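PDB 2QYT: 2-dehydropantoate 2-reductase from Porphyromonas gingivalis, which probably catalyses the NADPH-dependent reduction of 2-dehydropantoate (ketopantoate) to (R)-pantoate, the second step from 3-methyl-2-oxobutanoate on the way to pantothenate. Local coordinates for residues F202-A211 against L230-F241; E284-R292 against P302-E310. All coordinates share one frame; numbering follows the deposited sequence.

Contact 1. Residues F202-A211 against L230-F241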
loop_
_atom_site.group_PDB
_atom_site.type_symbol
_atom_site.label_atom_id
_atom_site.label_comp_id
_atom_site.label_asym_id
_atom_site.label_seq_id
_atom_site.Cartn_x
_atom_site.Cartn_y
_atom_site.Cartn_z
ATOM N N PHE A 202 7.418 6.243 -1.314
ATOM C CA PHE A 202 6.697 7.492 -1.570
ATOM C C PHE A 202 7.507 8.522 -2.389
ATOM O O PHE A 202 6.972 9.191 -3.263
ATOM C CB PHE A 202 6.185 8.140 -0.267
ATOM C CG PHE A 202 5.525 9.471 -0.499
ATOM C CD1 PHE A 202 4.173 9.534 -0.897
ATOM C CD2 PHE A 202 6.253 10.652 -0.383
ATOM C CE1 PHE A 202 3.546 10.744 -1.140
ATOM C CE2 PHE A 202 5.655 11.877 -0.648
ATOM C CZ PHE A 202 4.298 11.929 -1.020
HETATM N N MSE A 203 8.787 8.662 -2.071
HETATM C CA MSE A 203 9.673 9.582 -2.786
HETATM C C MSE A 203 9.760 9.236 -4.280
HETATM O O MSE A 203 9.586 10.120 -5.121
HETATM C CB MSE A 203 11.052 9.600 -2.145
HETATM C CG MSE A 203 11.128 10.327 -0.814
HETATM SE SE MSE A 203 12.884 10.071 0.054
HETATM C CE MSE A 203 13.318 8.314 -0.646
HETATM N N MSE A 204 9.972 7.955 -4.588
HETATM C CA MSE A 204 10.018 7.441 -5.955
HETATM C C MSE A 204 8.751 7.747 -6.756
HETATM O O MSE A 204 8.795 8.225 -7.884
HETATM C CB MSE A 204 10.196 5.928 -5.915
HETATM C CG MSE A 204 11.552 5.467 -5.444
HETATM SE SE MSE A 204 12.941 5.898 -6.726
HETATM C CE MSE A 204 12.217 4.940 -8.281
ATOM N N ILE A 205 7.605 7.434 -6.163
ATOM C CA ILE A 205 6.334 7.616 -6.853
ATOM C C ILE A 205 5.899 9.081 -6.843
ATOM O O ILE A 205 5.265 9.546 -7.777
ATOM C CB ILE A 205 5.242 6.683 -6.312
ATOM C CG1 ILE A 205 3.907 6.978 -6.997
ATOM C CG2 ILE A 205 5.104 6.843 -4.829
ATOM C CD1 ILE A 205 2.760 6.096 -6.577
ATOM N N SER A 206 6.261 9.814 -5.797
ATOM C CA SER A 206 6.069 11.261 -5.795
ATOM C C SER A 206 6.841 11.857 -6.989
ATOM O O SER A 206 6.240 12.389 -7.921
ATOM C CB SER A 206 6.516 11.849 -4.449
ATOM O OG SER A 206 6.354 13.251 -4.390
ATOM N N VAL A 207 8.161 11.711 -7.009
ATOM C CA VAL A 207 8.950 12.333 -8.099
ATOM C C VAL A 207 8.439 11.883 -9.470
ATOM O O VAL A 207 8.147 12.723 -10.316
ATOM C CB VAL A 207 10.487 12.149 -7.973
ATOM C CG1 VAL A 207 11.007 12.682 -6.625
ATOM C CG2 VAL A 207 10.882 10.709 -8.182
ATOM N N THR A 208 8.280 10.570 -9.648
ATOM C CA THR A 208 7.865 9.970 -10.925
ATOM C C THR A 208 6.484 10.446 -11.369
ATOM O O THR A 208 6.311 10.861 -12.519
ATOM C CB THR A 208 7.886 8.422 -10.874
ATOM O OG1 THR A 208 9.200 7.969 -10.529
ATOM C CG2 THR A 208 7.472 7.828 -12.214
ATOM N N ALA A 209 5.517 10.399 -10.454
ATOM C CA ALA A 209 4.168 10.885 -10.747
ATOM C C ALA A 209 4.189 12.368 -11.107
ATOM O O ALA A 209 3.709 12.748 -12.171
ATOM C CB ALA A 209 3.201 10.604 -9.595
ATOM N N THR A 210 4.772 13.210 -10.259
ATOM C CA THR A 210 4.749 14.645 -10.570
ATOM C C THR A 210 5.490 14.993 -11.876
ATOM O O THR A 210 4.957 15.722 -12.701
ATOM C CB THR A 210 5.081 15.610 -9.361
ATOM O OG1 THR A 210 5.973 16.660 -9.784
ATOM C CG2 THR A 210 5.669 14.882 -8.185
ATOM N N ALA A 211 6.684 14.431 -12.061
ATOM C CA ALA A 211 7.513 14.676 -13.254
ATOM C C ALA A 211 6.874 14.242 -14.575
ATOM O O ALA A 211 6.876 15.019 -15.532
ATOM C CB ALA A 211 8.911 14.061 -13.093
ATOM N N LEU A 230 14.624 16.473 -12.929
ATOM C CA LEU A 230 14.385 15.229 -12.229
ATOM C C LEU A 230 15.182 15.206 -10.930
ATOM O O LEU A 230 14.621 14.975 -9.869
ATOM C CB LEU A 230 14.669 14.023 -13.129
ATOM C CG LEU A 230 14.146 12.624 -12.784
ATOM C CD1 LEU A 230 12.716 12.561 -12.245
ATOM C CD2 LEU A 230 14.244 11.798 -14.041
ATOM N N LEU A 231 16.464 15.524 -11.028
ATOM C CA LEU A 231 17.359 15.625 -9.874
ATOM C C LEU A 231 16.953 16.703 -8.864
ATOM O O LEU A 231 17.108 16.515 -7.655
ATOM C CB LEU A 231 18.784 15.873 -10.343
ATOM C CG LEU A 231 19.895 16.063 -9.313
ATOM C CD1 LEU A 231 20.048 14.811 -8.465
ATOM C CD2 LEU A 231 21.211 16.399 -10.031
ATOM N N SER A 232 16.471 17.832 -9.358
ATOM C CA SER A 232 15.895 18.841 -8.490
ATOM C C SER A 232 14.746 18.293 -7.636
ATOM O O SER A 232 14.643 18.650 -6.485
ATOM C CB SER A 232 15.412 20.037 -9.290
ATOM O OG SER A 232 16.535 20.668 -9.846
ATOM N N LEU A 233 13.894 17.459 -8.222
ATOM C CA LEU A 233 12.776 16.820 -7.513
ATOM C C LEU A 233 13.284 15.812 -6.460
ATOM O O LEU A 233 12.781 15.753 -5.327
ATOM C CB LEU A 233 11.841 16.124 -8.522
ATOM C CG LEU A 233 10.451 16.669 -8.873
ATOM C CD1 LEU A 233 10.313 18.193 -8.862
ATOM C CD2 LEU A 233 9.951 16.101 -10.175
ATOM N N LEU A 234 14.283 15.033 -6.847
ATOM C CA LEU A 234 14.891 14.048 -5.970
ATOM C C LEU A 234 15.501 14.706 -4.721
ATOM O O LEU A 234 15.276 14.254 -3.594
ATOM C CB LEU A 234 15.924 13.240 -6.753
ATOM C CG LEU A 234 15.674 11.784 -7.229
ATOM C CD1 LEU A 234 14.276 11.215 -7.010
ATOM C CD2 LEU A 234 16.138 11.553 -8.688
ATOM N N GLU A 235 16.223 15.800 -4.930
ATOM C CA GLU A 235 16.895 16.541 -3.856
ATOM C C GLU A 235 15.889 17.220 -2.935
ATOM O O GLU A 235 16.103 17.289 -1.719
ATOM C CB GLU A 235 17.855 17.592 -4.420
ATOM C CG GLU A 235 19.163 17.044 -5.000
ATOM C CD GLU A 235 20.115 18.153 -5.461
ATOM O OE1 GLU A 235 21.315 17.840 -5.686
ATOM O OE2 GLU A 235 19.680 19.332 -5.608
ATOM N N GLU A 236 14.797 17.707 -3.526
ATOM C CA GLU A 236 13.753 18.407 -2.797
ATOM C C GLU A 236 12.981 17.486 -1.826
ATOM O O GLU A 236 12.912 17.776 -0.621
ATOM C CB GLU A 236 12.806 19.114 -3.770
ATOM C CG GLU A 236 13.269 20.505 -4.146
ATOM C CD GLU A 236 12.379 21.182 -5.168
ATOM O OE1 GLU A 236 11.243 20.700 -5.391
ATOM O OE2 GLU A 236 12.826 22.205 -5.753
ATOM N N VAL A 237 12.418 16.400 -2.363
ATOM C CA VAL A 237 11.732 15.381 -1.574
ATOM C C VAL A 237 12.673 14.813 -0.506
ATOM O O VAL A 237 12.248 14.560 0.625
ATOM C CB VAL A 237 11.065 14.249 -2.482
ATOM C CG1 VAL A 237 12.066 13.184 -2.948
ATOM C CG2 VAL A 237 9.844 13.594 -1.760
ATOM N N ALA A 238 13.948 14.644 -0.859
ATOM C CA ALA A 238 14.950 14.115 0.071
ATOM C C ALA A 238 15.242 15.101 1.187
ATOM O O ALA A 238 15.312 14.697 2.357
ATOM C CB ALA A 238 16.222 13.722 -0.642
ATOM N N GLU A 239 15.382 16.382 0.826
ATOM C CA GLU A 239 15.524 17.479 1.789
ATOM C C GLU A 239 14.315 17.564 2.726
ATOM O O GLU A 239 14.488 17.755 3.932
ATOM C CB GLU A 239 15.721 18.820 1.064
ATOM C CG GLU A 239 16.198 19.976 1.949
ATOM C CD GLU A 239 16.368 21.290 1.186
ATOM O OE1 GLU A 239 16.070 21.345 -0.037
ATOM O OE2 GLU A 239 16.803 22.277 1.823
ATOM N N LEU A 240 13.108 17.433 2.161
ATOM C CA LEU A 240 11.861 17.450 2.945
ATOM C C LEU A 240 11.912 16.401 4.050
ATOM O O LEU A 240 11.720 16.711 5.230
ATOM C CB LEU A 240 10.622 17.204 2.063
ATOM C CG LEU A 240 9.246 17.102 2.768
ATOM C CD1 LEU A 240 8.137 17.513 1.845
ATOM C CD2 LEU A 240 8.921 15.731 3.335
ATOM N N PHE A 241 12.174 15.163 3.643
ATOM C CA PHE A 241 12.196 14.044 4.559
ATOM C C PHE A 241 13.348 14.146 5.545
ATOM O O PHE A 241 13.171 13.885 6.744
ATOM C CB PHE A 241 12.159 12.715 3.795
ATOM C CG PHE A 241 10.777 12.347 3.324
ATOM C CD1 PHE A 241 10.258 12.875 2.148
ATOM C CD2 PHE A 241 9.973 11.513 4.084
ATOM C CE1 PHE A 241 8.964 12.569 1.728
ATOM C CE2 PHE A 241 8.678 11.196 3.668
ATOM C CZ PHE A 241 8.180 11.729 2.483
#

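Contact 2. Residues E284-R292 against P302-E310. With SO4 (sulfate ion), chain D.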
loop_
_atom_site.group_PDB
_atom_site.type_symbol
_atom_site.label_atom_id
_atom_site.label_comp_id
_atom_site.label_asym_id
_atom_site.label_seq_id
_atom_site.Cartn_x
_atom_site.Cartn_y
_atom_site.Cartn_z
ATOM N N GLU A 284 -4.320 13.328 -6.020
ATOM C CA GLU A 284 -3.059 13.940 -6.425
ATOM C C GLU A 284 -2.373 14.595 -5.236
ATOM O O GLU A 284 -2.356 15.821 -5.093
ATOM C CB GLU A 284 -3.279 14.974 -7.519
ATOM C CG GLU A 284 -2.085 15.138 -8.427
ATOM C CD GLU A 284 -1.684 16.583 -8.578
ATOM O OE1 GLU A 284 -1.125 17.143 -7.607
ATOM O OE2 GLU A 284 -1.918 17.160 -9.664
ATOM N N THR A 285 -1.832 13.744 -4.370
ATOM C CA THR A 285 -1.066 14.187 -3.207
ATOM C C THR A 285 0.204 13.312 -3.090
ATOM O O THR A 285 0.691 12.933 -2.008
ATOM C CB THR A 285 -1.936 14.264 -1.942
ATOM O OG1 THR A 285 -3.126 15.020 -2.233
ATOM C CG2 THR A 285 -1.198 14.959 -0.835
ATOM N N LEU A 286 0.709 12.991 -4.269
ATOM C CA LEU A 286 2.081 12.602 -4.441
ATOM C C LEU A 286 2.830 13.913 -4.698
ATOM O O LEU A 286 4.044 13.940 -4.771
ATOM C CB LEU A 286 2.180 11.616 -5.608
ATOM C CG LEU A 286 1.208 10.439 -5.403
ATOM C CD1 LEU A 286 0.702 9.842 -6.713
ATOM C CD2 LEU A 286 1.817 9.371 -4.497
ATOM N N THR A 287 2.072 15.004 -4.785
ATOM C CA THR A 287 2.579 16.352 -5.070
ATOM C C THR A 287 2.166 17.342 -3.966
ATOM O O THR A 287 3.029 17.956 -3.326
ATOM C CB THR A 287 2.058 16.861 -6.443
ATOM O OG1 THR A 287 1.887 15.749 -7.340
ATOM C CG2 THR A 287 3.013 17.864 -7.047
ATOM N N GLY A 288 0.854 17.481 -3.743
ATOM C CA GLY A 288 0.327 18.436 -2.775
ATOM C C GLY A 288 0.906 18.278 -1.385
ATOM O O GLY A 288 1.234 19.267 -0.725
ATOM N N TYR A 289 1.047 17.024 -0.956
ATOM C CA TYR A 289 1.566 16.691 0.367
ATOM C C TYR A 289 2.922 17.339 0.597
ATOM O O TYR A 289 3.111 18.049 1.605
ATOM C CB TYR A 289 1.688 15.168 0.548
ATOM C CG TYR A 289 2.424 14.800 1.813
ATOM C CD1 TYR A 289 1.785 14.862 3.061
ATOM C CD2 TYR A 289 3.771 14.445 1.775
ATOM C CE1 TYR A 289 2.471 14.553 4.238
ATOM C CE2 TYR A 289 4.469 14.139 2.943
ATOM C CZ TYR A 289 3.815 14.187 4.170
ATOM O OH TYR A 289 4.515 13.872 5.317
ATOM N N VAL A 290 3.834 17.070 -0.358
ATOM C CA VAL A 290 5.213 17.563 -0.403
ATOM C C VAL A 290 5.299 19.091 -0.252
ATOM O O VAL A 290 5.966 19.590 0.666
ATOM C CB VAL A 290 5.944 17.096 -1.720
ATOM C CG1 VAL A 290 7.447 17.284 -1.598
ATOM C CG2 VAL A 290 5.643 15.642 -2.022
ATOM N N VAL A 291 4.589 19.832 -1.109
ATOM C CA VAL A 291 4.519 21.295 -1.006
ATOM C C VAL A 291 4.131 21.779 0.412
ATOM O O VAL A 291 4.753 22.689 0.989
ATOM C CB VAL A 291 3.523 21.881 -2.066
ATOM C CG1 VAL A 291 3.226 23.369 -1.804
ATOM C CG2 VAL A 291 4.057 21.668 -3.494
ATOM N N ARG A 292 3.096 21.166 0.973
ATOM C CA ARG A 292 2.593 21.619 2.242
ATOM C C ARG A 292 3.446 21.218 3.430
ATOM O O ARG A 292 3.603 21.995 4.376
ATOM C CB ARG A 292 1.146 21.207 2.408
ATOM C CG ARG A 292 0.206 22.163 1.695
ATOM C CD ARG A 292 -1.244 21.833 1.982
ATOM N NE ARG A 292 -1.941 21.562 0.728
ATOM C CZ ARG A 292 -1.982 20.366 0.128
ATOM N NH1 ARG A 292 -1.392 19.288 0.663
ATOM N NH2 ARG A 292 -2.631 20.250 -1.012
ATOM N N PRO A 302 11.349 24.878 -4.740
ATOM C CA PRO A 302 10.883 25.584 -5.936
ATOM C C PRO A 302 10.359 24.693 -7.070
ATOM O O PRO A 302 9.334 25.021 -7.658
ATOM C CB PRO A 302 12.114 26.393 -6.381
ATOM C CG PRO A 302 13.277 25.733 -5.735
ATOM C CD PRO A 302 12.770 25.160 -4.451
HETATM N N MSE A 303 11.048 23.596 -7.371
HETATM C CA MSE A 303 10.645 22.697 -8.464
HETATM C C MSE A 303 9.288 22.027 -8.230
HETATM O O MSE A 303 8.443 21.999 -9.133
HETATM C CB MSE A 303 11.706 21.620 -8.703
HETATM C CG MSE A 303 11.603 20.887 -10.061
HETATM SE SE MSE A 303 11.841 22.038 -11.660
HETATM C CE MSE A 303 13.549 22.901 -11.246
ATOM N N TYR A 304 9.096 21.472 -7.031
ATOM C CA TYR A 304 7.798 20.933 -6.639
ATOM C C TYR A 304 6.703 21.995 -6.700
ATOM O O TYR A 304 5.610 21.720 -7.187
ATOM C CB TYR A 304 7.866 20.326 -5.243
ATOM C CG TYR A 304 8.045 18.835 -5.239
ATOM C CD1 TYR A 304 9.314 18.267 -5.145
ATOM C CD2 TYR A 304 6.939 17.981 -5.320
ATOM C CE1 TYR A 304 9.487 16.888 -5.145
ATOM C CE2 TYR A 304 7.099 16.588 -5.314
ATOM C CZ TYR A 304 8.372 16.054 -5.224
ATOM O OH TYR A 304 8.528 14.694 -5.209
ATOM N N LYS A 305 7.001 23.206 -6.224
ATOM C CA LYS A 305 6.017 24.297 -6.200
ATOM C C LYS A 305 5.637 24.781 -7.599
ATOM O O LYS A 305 4.468 25.029 -7.867
ATOM C CB LYS A 305 6.497 25.459 -5.330
ATOM C CG LYS A 305 6.611 25.125 -3.849
ATOM C CD LYS A 305 6.545 26.379 -2.987
ATOM C CE LYS A 305 7.903 27.049 -2.795
ATOM N NZ LYS A 305 8.363 27.833 -3.979
ATOM N N ARG A 306 6.627 24.907 -8.483
ATOM C CA ARG A 306 6.392 25.220 -9.895
ATOM C C ARG A 306 5.510 24.130 -10.511
ATOM O O ARG A 306 4.542 24.429 -11.202
ATOM C CB ARG A 306 7.726 25.326 -10.664
ATOM C CG ARG A 306 7.642 26.043 -12.015
ATOM C CD ARG A 306 8.296 25.247 -13.170
ATOM N NE ARG A 306 9.760 25.376 -13.266
ATOM C CZ ARG A 306 10.514 24.870 -14.252
ATOM N NH1 ARG A 306 9.967 24.193 -15.260
ATOM N NH2 ARG A 306 11.834 25.041 -14.237
HETATM N N MSE A 307 5.843 22.874 -10.222
HETATM C CA MSE A 307 5.162 21.698 -10.786
HETATM C C MSE A 307 3.709 21.534 -10.292
HETATM O O MSE A 307 2.793 21.308 -11.092
HETATM C CB MSE A 307 5.994 20.434 -10.488
HETATM C CG MSE A 307 6.251 19.502 -11.681
HETATM SE SE MSE A 307 8.161 19.118 -11.994
HETATM C CE MSE A 307 8.086 17.995 -13.561
ATOM N N TYR A 308 3.509 21.654 -8.978
ATOM C CA TYR A 308 2.186 21.523 -8.356
ATOM C C TYR A 308 1.237 22.609 -8.845
ATOM O O TYR A 308 0.224 22.321 -9.483
ATOM C CB TYR A 308 2.296 21.565 -6.818
ATOM C CG TYR A 308 0.959 21.600 -6.104
ATOM C CD1 TYR A 308 0.234 20.427 -5.883
ATOM C CD2 TYR A 308 0.410 22.808 -5.655
ATOM C CE1 TYR A 308 -0.997 20.454 -5.247
ATOM C CE2 TYR A 308 -0.824 22.840 -5.011
ATOM C CZ TYR A 308 -1.518 21.658 -4.809
ATOM O OH TYR A 308 -2.737 21.671 -4.170
ATOM N N ARG A 309 1.604 23.853 -8.542
ATOM C CA ARG A 309 0.814 25.040 -8.841
ATOM C C ARG A 309 0.440 25.153 -10.323
ATOM O O ARG A 309 -0.722 25.422 -10.653
ATOM C CB ARG A 309 1.584 26.288 -8.378
ATOM C CG ARG A 309 0.882 27.628 -8.590
ATOM C CD ARG A 309 1.523 28.715 -7.732
ATOM N NE ARG A 309 0.781 29.975 -7.782
ATOM C CZ ARG A 309 0.794 30.900 -6.823
ATOM N NH1 ARG A 309 1.503 30.718 -5.714
ATOM N NH2 ARG A 309 0.085 32.013 -6.968
ATOM N N GLU A 310 1.420 24.925 -11.201
ATOM C CA GLU A 310 1.271 25.225 -12.631
ATOM C C GLU A 310 0.756 24.062 -13.509
ATOM O O GLU A 310 0.784 24.143 -14.750
ATOM C CB GLU A 310 2.550 25.872 -13.185
ATOM C CG GLU A 310 2.779 27.305 -12.661
ATOM C CD GLU A 310 4.222 27.791 -12.799
ATOM O OE1 GLU A 310 4.536 28.868 -12.237
ATOM O OE2 GLU A 310 5.041 27.105 -13.461
HETATM S S SO4 D . -3.891 18.867 -3.146
HETATM O O1 SO4 D . -2.437 19.003 -3.132
HETATM O O2 SO4 D . -4.419 18.990 -4.511
HETATM O O3 SO4 D . -4.252 17.548 -2.591
HETATM O O4 SO4 D . -4.434 19.960 -2.343
#

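Contact 1. Residues F202-A211 against L230-F241
Residues 202-211 and 230-241 are helical and run at 141° between their N-to-C directions, closer to antiparallel than to perpendicular, their segment axes approaching to 9.7 Å. Both belong to the all-helical C-terminal domain of the ketopantoate reductase family, and Met-203, Val-207 and Ala-211, spaced four apart, follow the register Val-237, Leu-233, Leu-230. No hydrogen bond links the two segments; side-chain packing joins them.

Val-207 sits in the middle. Its CG1 and CG2 both lie 3.6 Å from Leu-234 CD1, so the leucine methyl faces the fork of the valine, and the two side chains cross at about a right angle. Val-207 CG1 also approaches Val-237 CG1 at 3.9 Å. One turn earlier, CG of the selenomethionine Met-203 lies against both methyls of Val-237, 3.6 Å from Val-237 CG2. That branch is anti to the backbone N of Val-237, whereas Val-237 CG1 stands between N and the carbonyl carbon (chi1 81°), and the fork they make is turned to Met-203. The selenium of Met-203 lies 4.9 Å from the centroid of the Phe-241 ring and 30° off its normal, an oblique Met-aromatic contact.

Towards the far end, Ala-211 CB meets Leu-233 CD2 at 3.7 Å. At the opposite end the side chains of Phe-202 and Phe-241 cross at about a right angle, but their rings meet obliquely and do not stack, with Phe-202 CD2 set 3.6 Å from Phe-241 CZ.

Contact 2. Residues E284-R292 against P302-E310
Two short helices of the C-terminal helical domain, 288-296 and 302-309, form an oblique pair here, and a sulfate, probably from the crystallisation liquor, sits at the N-terminal end of the first. The segment axes approach to 9.5 Å at 133° between N-to-C directions, with Thr-287 nearest Tyr-308 and Val-291 nearest Lys-305 by CA.

Two tyrosines carry the contact from the second helix. Tyr-304 lies beneath Val-290, whose CG1 stands 3.7 Å from the ring centroid and only 8° off the normal, a CH-pi contact over the centre of the face. With CG1 anti to the backbone N (chi1 -165°), the second methyl, CG2, is left to touch the rim at Tyr-304 CE2.

Tyr-308 reaches across the start of the first helix. Val-291 CG2 and Thr-287 CG2 each lie 3.8 Å from Tyr-308 CB, and the threonine methyl is also in the plane of the ring, at its edge. Further out, Gly-288 CA comes to 3.5 Å from Tyr-308 CE1; a glycine here leaves room for the ring close to the backbone.

The phenol ends in a weak hydrogen bond from Tyr-308 OH to sulfate O1 (2.9 Å), while Thr-285 OG1 donates to sulfate O3 at 2.8 Å. Both are approximate, because implausibly short contacts to Arg-292 and Gly-288 make the sulfate's exact placement doubtful.

On its inner side the pair rests on two long helices: Val-290 meets Leu-240 of helix 227-244 and Ser-206 of helix 194-215, and Tyr-304 packs on Leu-233 and Val-207 of those same helices.

Overall arrangement
Contact 1 is the buried pairing of two long helices, and contact 2 lays two short ones over it, the centres of the contacts about 10 Å apart on the same side of the chain's centre. Every touching residue of contact 1 is buried and its cross-contact chemistry is apolar; contact 2 is only partly buried, passing from a valine-tyrosine interior to an exposed, polar sulfate edge. The elements differ, but polar bonds tie them together. Ser-206 OG is a probable hydrogen-bond partner of both Leu-286 O (implausibly short as modelled) and Tyr-304 OH, joining helix 194-215 to contact 2. Glu-236 accepts from Met-303 N and Tyr-304 N, holding the start of helix 302-309 against helix 227-244.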